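Local atomic coordinates of carbohydrate esterase family 2 (CE2) (Chaetomium olivicolor, PDB entry 4XVH), a protein that probably removes acetyl groups from xylan and related plant cell-wall polysaccharides, as a fungal family 2 carbohydrate esterase with a carbohydrate-binding domain beside its SGNH-type catalytic domain. Residues P108-I114 with L152-V158; I167-G173 with V222-D227; A249-L253 with A322-L327. The contacts are given in a common frame with arbitrary orientation. Residues are numbered along the deposited sequence.

Overall arrangement
All three contacts belong to the SGNH-hydrolase α/β domain and follow one another along the chain. Contacts 1 and 3 share the five-stranded parallel sheet, ordered 155-160, 111-116, 207-211, 250-254, 289-292. Contact 1 pairs the first two strands. Contact 3 packs helix 309-327 on strand 250-254. Their centres are about 12 Å apart and they touch, L152 CD1 lying 3.6 Å from I323 CG2, so the same helix reaches both. Contact 2 lies on the opposite side of the chain's centre from contact 1. Its centre is about 32 Å from contact 1's and about 30 Å from contact 3's. Contacts 1 and 3 thus belong to the sheet-and-helix core, while contact 2 joins surface loops at the PEU pocket, which includes F170.

Contact 1. Residues P108-I114 with L152-V158; sequences PKRQIDI and LGADYSV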
# COMPACT_ATOMS: atom_id res chain seq x y z
N PRO A 108 1.82 -8.31 16.04
CA PRO A 108 2.99 -8.99 15.49
C PRO A 108 4.32 -8.29 15.83
O PRO A 108 4.37 -7.05 15.93
CB PRO A 108 2.72 -8.94 13.98
CG PRO A 108 1.24 -8.87 13.88
CD PRO A 108 0.79 -8.05 15.02
N LYS A 109 5.39 -9.07 15.99
CA LYS A 109 6.72 -8.51 16.17
C LYS A 109 7.31 -8.08 14.84
O LYS A 109 8.17 -7.20 14.79
CB LYS A 109 7.66 -9.50 16.85
CG LYS A 109 7.20 -9.86 18.24
CD LYS A 109 8.05 -10.95 18.83
CE LYS A 109 7.60 -11.26 20.26
NZ LYS A 109 8.59 -12.15 20.92
N ARG A 110 6.84 -8.69 13.75
CA ARG A 110 7.39 -8.40 12.42
C ARG A 110 6.66 -7.23 11.78
O ARG A 110 5.44 -7.14 11.89
CB ARG A 110 7.30 -9.61 11.51
CG ARG A 110 8.12 -10.80 12.01
CD ARG A 110 7.85 -12.01 11.11
NE ARG A 110 8.70 -13.13 11.55
CZ ARG A 110 8.61 -14.36 11.06
NH1 ARG A 110 7.73 -14.61 10.07
NH2 ARG A 110 9.42 -15.33 11.53
N GLN A 111 7.39 -6.33 11.13
CA GLN A 111 6.76 -5.11 10.59
C GLN A 111 7.35 -4.79 9.23
O GLN A 111 8.58 -4.84 9.05
CB GLN A 111 6.98 -3.91 11.55
CG GLN A 111 6.40 -4.10 12.98
CD GLN A 111 6.73 -2.93 13.92
OE1 GLN A 111 7.74 -2.27 13.74
NE2 GLN A 111 5.86 -2.66 14.90
N ILE A 112 6.49 -4.39 8.29
CA ILE A 112 6.94 -4.15 6.92
C ILE A 112 6.32 -2.87 6.33
O ILE A 112 5.09 -2.71 6.37
CB ILE A 112 6.56 -5.36 6.02
CG1 ILE A 112 7.26 -6.65 6.50
CG2 ILE A 112 6.87 -5.10 4.58
CD1 ILE A 112 6.89 -7.89 5.64
N ASP A 113 7.14 -2.00 5.76
CA ASP A 113 6.62 -0.88 4.96
C ASP A 113 6.54 -1.28 3.49
O ASP A 113 7.45 -1.92 2.96
CB ASP A 113 7.52 0.36 5.08
CG ASP A 113 7.18 1.23 6.29
OD1 ASP A 113 6.40 0.77 7.15
OD2 ASP A 113 7.71 2.37 6.39
N ILE A 114 5.47 -0.86 2.83
CA ILE A 114 5.34 -1.08 1.39
C ILE A 114 5.08 0.25 0.70
O ILE A 114 4.07 0.88 0.95
CB ILE A 114 4.20 -2.04 1.09
CG1 ILE A 114 4.26 -3.22 2.09
CG2 ILE A 114 4.27 -2.48 -0.37
CD1 ILE A 114 2.92 -3.81 2.44
N LEU A 152 3.94 -13.67 6.01
CA LEU A 152 5.05 -13.60 6.98
C LEU A 152 4.53 -13.31 8.40
O LEU A 152 5.31 -13.18 9.33
CB LEU A 152 6.04 -12.52 6.57
CG LEU A 152 6.68 -12.81 5.19
CD1 LEU A 152 7.49 -11.61 4.77
CD2 LEU A 152 7.53 -14.07 5.29
N GLY A 153 3.22 -13.19 8.55
CA GLY A 153 2.67 -12.90 9.85
C GLY A 153 3.08 -11.50 10.33
O GLY A 153 3.16 -11.27 11.54
N ALA A 154 3.32 -10.57 9.39
CA ALA A 154 3.79 -9.24 9.77
C ALA A 154 2.72 -8.16 9.70
O ALA A 154 1.87 -8.18 8.81
CB ALA A 154 4.96 -8.82 8.88
N ASP A 155 2.78 -7.20 10.63
CA ASP A 155 2.04 -5.95 10.47
C ASP A 155 2.65 -5.19 9.30
O ASP A 155 3.82 -5.42 8.93
CB ASP A 155 2.09 -5.09 11.76
CG ASP A 155 0.89 -5.32 12.66
OD1 ASP A 155 -0.15 -5.80 12.17
OD2 ASP A 155 0.98 -5.04 13.87
N TYR A 156 1.90 -4.28 8.71
CA TYR A 156 2.46 -3.56 7.58
C TYR A 156 1.92 -2.13 7.56
O TYR A 156 0.96 -1.78 8.27
CB TYR A 156 2.16 -4.28 6.25
CG TYR A 156 0.68 -4.53 6.03
CD1 TYR A 156 -0.11 -3.56 5.43
CD2 TYR A 156 0.08 -5.72 6.44
CE1 TYR A 156 -1.46 -3.77 5.22
CE2 TYR A 156 -1.28 -5.93 6.24
CZ TYR A 156 -2.03 -4.95 5.62
OH TYR A 156 -3.38 -5.12 5.40
N SER A 157 2.59 -1.30 6.78
CA SER A 157 2.17 0.05 6.50
C SER A 157 2.36 0.30 5.02
O SER A 157 3.48 0.18 4.50
CB SER A 157 2.99 1.06 7.30
OG SER A 157 2.57 2.36 6.98
N VAL A 158 1.25 0.58 4.34
CA VAL A 158 1.28 0.92 2.92
C VAL A 158 1.30 2.44 2.78
O VAL A 158 0.43 3.13 3.32
CB VAL A 158 0.05 0.36 2.17
CG1 VAL A 158 0.05 0.83 0.71
CG2 VAL A 158 0.03 -1.17 2.23
O HOH W 1 3.26 -4.50 15.01
O HOH W 2 5.21 -11.29 13.61
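This is a parallel strand pair at one side of the α/β sheet of the SGNH-hydrolase domain. Strand 155-160 is outermost in that sheet and follows helix 144-151. The axes of 111-114 and 155-158 approach to 4.6 Å at 18°. Q111, I112, D113 and I114 pair with D155, Y156, S157 and V158.

The backbone ladder has four hydrogen bonds. D155 N donates to R110 O (2.9 Å) and I112 N to D155 O (2.9 Å). S157 N donates to I112 O (2.9 Å) and I114 N to S157 O (2.8 Å). I112 thus bonds to D155 and S157, which flank its partner Y156, the parallel-ladder pattern.

The apolar side chains of I112 and I114 lie on the same face as Y156 and V158. I112 CD1 is 3.9 Å from both L152 CD1 and A154 CB. I114 CD1 is 3.9 Å from both Y156 CB and V158 CG2. Helix 309-327 packs on I112 and L152 through I323. On the other face, the D113 carboxylate is hydrogen-bonded to Y185 OH and W203 NE1.

G153, with positive phi, closes the preceding helix in a Schellman motif. One water links P108 O, Q111 NE2 and D155 OD2. Outside the pair, Q111 OE1 accepts from S204 N and D155 forms a salt bridge with R3. A second water joins R110 N to G153 O. R110 NH1 donates to L152 O at 2.9 Å.

Contact 2. Residues I167-G173 with V222-D227; sequences IRNFASG and VRDPID. With PEU (2,5,8,11,14,17,20,23,26,29,32,35,38,41,44,47,50,53,56,59,62,65,68,71,74,77,80-heptacosaoxadooctacontan-82-ol), chain C.
F170 belongs to the pocket that holds PEU, and its loop is tied to loop 222-227 by a stacked arginine pair. Neither segment is helix or strand. They run roughly antiparallel, end-to-end directions 163° apart, with CA atoms of G173 and V222 5.9 Å apart and those of R168 and I226 8.8 Å apart.

R168 and R223 both have chi1 p and chi2 and chi3 t, and each reaches toward the opposite loop. Their guanidiniums lie flat on each other, centres 3.7 Å apart and planes at 17°. These like charges each have a carbonyl at the edge. R168 NH1 and NH2 donate to D224 O at 2.8 and 2.9 Å. R223 NH1 and NH2 donate to N169 O at 2.8 Å. R168 NE also donates to D216 O and R223 NE to G218 O. A171 CB covers the other face of R223, 3.6 Å from its NE.

Two apolar contacts follow: I167 CD1 to I226 CG1 at 4.0 Å, and A171 CB to V222 CG1 at 4.1 Å. F170 points away, its CG 3.8 Å from PEU OAQ.

Helix 214-217 lies beside F170 and I226. D227 N-caps helix 228-243, whose A234 touches I167.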
# COMPACT_ATOMS: atom_id res chain seq x y z
N ILE A 167 11.11 10.04 -9.32
CA ILE A 167 11.67 11.33 -9.75
C ILE A 167 10.65 12.14 -10.55
O ILE A 167 10.75 13.34 -10.60
CB ILE A 167 12.96 11.18 -10.60
CG1 ILE A 167 12.69 10.44 -11.91
CG2 ILE A 167 14.01 10.43 -9.82
CD1 ILE A 167 13.88 10.51 -12.85
N ARG A 168 9.66 11.49 -11.16
CA ARG A 168 8.63 12.23 -11.85
C ARG A 168 7.36 11.40 -11.89
O ARG A 168 7.42 10.18 -11.96
CB ARG A 168 9.08 12.63 -13.28
CG ARG A 168 9.35 11.46 -14.23
CD ARG A 168 9.95 11.94 -15.58
NE ARG A 168 9.90 10.88 -16.59
CZ ARG A 168 10.25 11.05 -17.88
NH1 ARG A 168 10.70 12.23 -18.31
NH2 ARG A 168 10.16 10.03 -18.73
N ASN A 169 6.22 12.07 -11.81
CA ASN A 169 4.94 11.38 -11.77
C ASN A 169 4.43 11.00 -13.16
O ASN A 169 5.17 11.13 -14.15
CB ASN A 169 3.92 12.24 -11.03
CG ASN A 169 4.31 12.47 -9.57
OD1 ASN A 169 4.83 11.56 -8.89
ND2 ASN A 169 4.07 13.69 -9.08
N PHE A 170 3.18 10.52 -13.21
CA PHE A 170 2.56 10.04 -14.45
C PHE A 170 2.67 11.11 -15.54
O PHE A 170 2.58 12.30 -15.25
CB PHE A 170 1.09 9.65 -14.19
CG PHE A 170 0.31 9.29 -15.43
CD1 PHE A 170 0.35 8.00 -15.96
CD2 PHE A 170 -0.49 10.24 -16.07
CE1 PHE A 170 -0.36 7.67 -17.10
CE2 PHE A 170 -1.21 9.91 -17.23
CZ PHE A 170 -1.15 8.62 -17.75
N ALA A 171 2.92 10.68 -16.77
CA ALA A 171 3.13 11.61 -17.88
C ALA A 171 1.81 12.23 -18.33
O ALA A 171 1.01 11.58 -18.97
CB ALA A 171 3.83 10.91 -19.07
N SER A 172 1.60 13.48 -17.98
CA SER A 172 0.47 14.22 -18.54
C SER A 172 0.96 15.50 -19.20
O SER A 172 2.04 16.00 -18.88
CB SER A 172 -0.56 14.53 -17.45
OG SER A 172 0.03 15.22 -16.37
N GLY A 173 0.17 16.03 -20.14
CA GLY A 173 0.51 17.24 -20.86
C GLY A 173 0.64 18.45 -19.95
O GLY A 173 1.57 19.23 -20.09
N VAL A 222 4.60 12.93 -24.74
CA VAL A 222 4.43 13.94 -23.70
C VAL A 222 5.76 14.56 -23.24
O VAL A 222 5.87 15.77 -23.07
CB VAL A 222 3.71 13.32 -22.48
CG1 VAL A 222 3.63 14.31 -21.32
CG2 VAL A 222 2.32 12.81 -22.89
N ARG A 223 6.77 13.72 -23.01
CA ARG A 223 8.04 14.20 -22.48
C ARG A 223 9.20 13.32 -22.93
O ARG A 223 9.00 12.29 -23.56
CB ARG A 223 7.99 14.29 -20.96
CG ARG A 223 7.70 12.93 -20.29
CD ARG A 223 7.49 13.06 -18.78
NE ARG A 223 7.24 11.75 -18.16
CZ ARG A 223 6.75 11.57 -16.94
NH1 ARG A 223 6.46 12.62 -16.19
NH2 ARG A 223 6.55 10.33 -16.46
N ASP A 224 10.42 13.73 -22.61
CA ASP A 224 11.60 12.93 -22.92
C ASP A 224 11.56 11.61 -22.15
O ASP A 224 11.05 11.55 -21.02
CB ASP A 224 12.87 13.68 -22.56
CG ASP A 224 13.14 14.86 -23.47
OD1 ASP A 224 12.58 14.89 -24.60
OD2 ASP A 224 13.90 15.75 -23.05
N PRO A 225 12.15 10.56 -22.75
CA PRO A 225 12.36 9.32 -21.96
C PRO A 225 13.14 9.61 -20.66
O PRO A 225 13.84 10.62 -20.57
CB PRO A 225 13.17 8.45 -22.91
CG PRO A 225 12.90 9.00 -24.29
CD PRO A 225 12.72 10.46 -24.10
N ILE A 226 12.99 8.73 -19.69
CA ILE A 226 13.53 8.91 -18.34
C ILE A 226 15.05 9.13 -18.31
O ILE A 226 15.78 8.60 -19.15
CB ILE A 226 13.15 7.70 -17.46
CG1 ILE A 226 13.37 7.98 -15.97
CG2 ILE A 226 13.89 6.42 -17.91
CD1 ILE A 226 12.87 6.84 -15.10
N ASP A 227 15.51 9.94 -17.36
CA ASP A 227 16.94 10.06 -17.12
C ASP A 227 17.29 8.89 -16.25
O ASP A 227 16.95 8.89 -15.07
CB ASP A 227 17.30 11.39 -16.45
CG ASP A 227 18.79 11.55 -16.19
OD1 ASP A 227 19.54 10.53 -16.17
OD2 ASP A 227 19.21 12.72 -16.01
CAA PEU C . -11.47 14.21 -3.21
OAB PEU C . -11.38 14.16 -4.65
CAC PEU C . -10.91 15.43 -5.25
CAD PEU C . -10.75 15.58 -6.81
OAE PEU C . -11.99 15.38 -7.54
CAF PEU C . -12.54 14.03 -7.41
CAG PEU C . -11.90 12.82 -8.13
OAH PEU C . -10.51 12.55 -7.89
CAI PEU C . -10.12 11.29 -8.50
CAJ PEU C . -8.60 11.08 -8.52
OAK PEU C . -8.26 9.78 -9.09
CAL PEU C . -6.88 9.79 -9.51
CAM PEU C . -6.42 8.48 -10.13
OAN PEU C . -5.13 8.82 -10.68
CAO PEU C . -4.51 7.77 -11.44
CAP PEU C . -3.56 8.62 -12.26
OAQ PEU C . -2.62 8.19 -13.27
CAR PEU C . -3.11 7.38 -14.38
CAS PEU C . -3.40 5.87 -14.20
OAT PEU C . -2.21 5.05 -13.86
CAU PEU C . -1.55 5.36 -12.60
CAV PEU C . -0.31 4.47 -12.37
OAW PEU C . 0.41 4.67 -11.12

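Contact 3. Residues A249-L253 with A322-L327; sequences AHFFL and AIAAAL
Here the C-terminal helix packs on the parallel sheet of the α/β SGNH-hydrolase domain. Strand 250-253 is extended, and the axis of 322-327, the end of helix 309-327, runs at 151° to that of 250-253, roughly antiparallel. The axes come within 9.8 Å. Nearest CA pairs are H250 with A326 and F252 with I323, both 7.6 Å. H250 and F252 point toward the helix. The alternate residues F251 and L253 belong to the other face of the sheet, where helices 228-243 and 270-285 pack. No hydrogen bond links the two segments.

The segment opens with A322, whose O lies 3.5 Å from F252 CE2 and also accepts A326 N at 3.1 Å. Next, I323 (chi1 m, chi2 t) sits over one face of the F252 ring. Its CG1 makes a CH-pi contact, 3.8 Å from the ring centroid and 4° off the normal. F252 has chi1 m and chi2 85°, and also stacks with H290. A326 comes one turn after A322, its CB against the ring edge, 3.5 Å from F252 CZ. Its O is 4.0 Å from H250 CE1. H250 ND1 and H290 NE2 are hydrogen-bonded. L327 (chi1 m, chi2 p) ends the segment. Its CD1 touches both strand side chains, 3.8 Å from F252 CZ and 4.0 Å from H250 CB.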
# COMPACT_ATOMS: atom_id res chain seq x y z
N ALA A 249 16.85 -1.84 8.56
CA ALA A 249 15.87 -2.53 7.70
C ALA A 249 16.54 -3.10 6.46
O ALA A 249 17.50 -2.52 5.95
CB ALA A 249 14.76 -1.57 7.28
N HIS A 250 16.00 -4.22 5.95
CA HIS A 250 16.35 -4.66 4.61
C HIS A 250 15.40 -4.03 3.60
O HIS A 250 14.22 -3.84 3.88
CB HIS A 250 16.31 -6.18 4.50
CG HIS A 250 17.48 -6.85 5.15
ND1 HIS A 250 18.40 -7.60 4.45
CD2 HIS A 250 17.90 -6.85 6.44
CE1 HIS A 250 19.34 -8.03 5.27
NE2 HIS A 250 19.05 -7.61 6.49
N PHE A 251 15.93 -3.71 2.41
CA PHE A 251 15.11 -3.05 1.39
C PHE A 251 14.91 -3.97 0.19
O PHE A 251 15.86 -4.63 -0.28
CB PHE A 251 15.78 -1.72 0.97
CG PHE A 251 15.73 -0.67 2.05
CD1 PHE A 251 16.57 -0.76 3.15
CD2 PHE A 251 14.77 0.35 2.00
CE1 PHE A 251 16.52 0.17 4.17
CE2 PHE A 251 14.70 1.29 2.99
CZ PHE A 251 15.57 1.20 4.10
N PHE A 252 13.67 -4.00 -0.30
CA PHE A 252 13.25 -4.86 -1.39
C PHE A 252 12.74 -3.99 -2.53
O PHE A 252 11.65 -3.40 -2.44
CB PHE A 252 12.21 -5.87 -0.88
CG PHE A 252 12.79 -6.78 0.18
CD1 PHE A 252 12.82 -6.37 1.52
CD2 PHE A 252 13.46 -7.94 -0.17
CE1 PHE A 252 13.43 -7.14 2.50
CE2 PHE A 252 14.08 -8.74 0.85
CZ PHE A 252 14.05 -8.33 2.17
N LEU A 253 13.55 -3.91 -3.58
CA LEU A 253 13.31 -3.02 -4.71
C LEU A 253 12.79 -3.80 -5.92
O LEU A 253 13.48 -4.67 -6.46
CB LEU A 253 14.61 -2.28 -5.08
CG LEU A 253 15.36 -1.63 -3.91
CD1 LEU A 253 16.56 -0.77 -4.39
CD2 LEU A 253 14.48 -0.78 -3.02
N ALA A 322 11.28 -13.95 -0.64
CA ALA A 322 12.50 -13.14 -0.74
C ALA A 322 12.79 -12.41 0.57
O ALA A 322 13.94 -12.28 0.96
CB ALA A 322 12.36 -12.15 -1.87
N ILE A 323 11.74 -11.89 1.22
CA ILE A 323 11.90 -11.21 2.49
C ILE A 323 12.32 -12.25 3.52
O ILE A 323 13.28 -12.02 4.30
CB ILE A 323 10.59 -10.50 2.93
CG1 ILE A 323 10.25 -9.37 1.94
CG2 ILE A 323 10.72 -10.01 4.36
CD1 ILE A 323 8.90 -8.65 2.20
N ALA A 324 11.61 -13.38 3.51
CA ALA A 324 11.91 -14.45 4.47
C ALA A 324 13.37 -14.87 4.33
O ALA A 324 14.05 -15.07 5.35
CB ALA A 324 10.97 -15.70 4.27
N ALA A 325 13.83 -15.05 3.09
CA ALA A 325 15.20 -15.53 2.87
C ALA A 325 16.20 -14.51 3.41
O ALA A 325 17.19 -14.86 4.06
CB ALA A 325 15.46 -15.76 1.39
N ALA A 326 15.93 -13.25 3.11
CA ALA A 326 16.81 -12.17 3.54
C ALA A 326 16.87 -12.04 5.05
O ALA A 326 17.93 -11.74 5.61
CB ALA A 326 16.37 -10.83 2.92
N LEU A 327 15.74 -12.27 5.72
CA LEU A 327 15.63 -11.97 7.16
C LEU A 327 15.81 -13.21 8.04
O LEU A 327 15.85 -13.09 9.26
CB LEU A 327 14.28 -11.33 7.46
CG LEU A 327 14.21 -9.82 7.16
CD1 LEU A 327 14.50 -9.53 5.72
CD2 LEU A 327 12.87 -9.33 7.40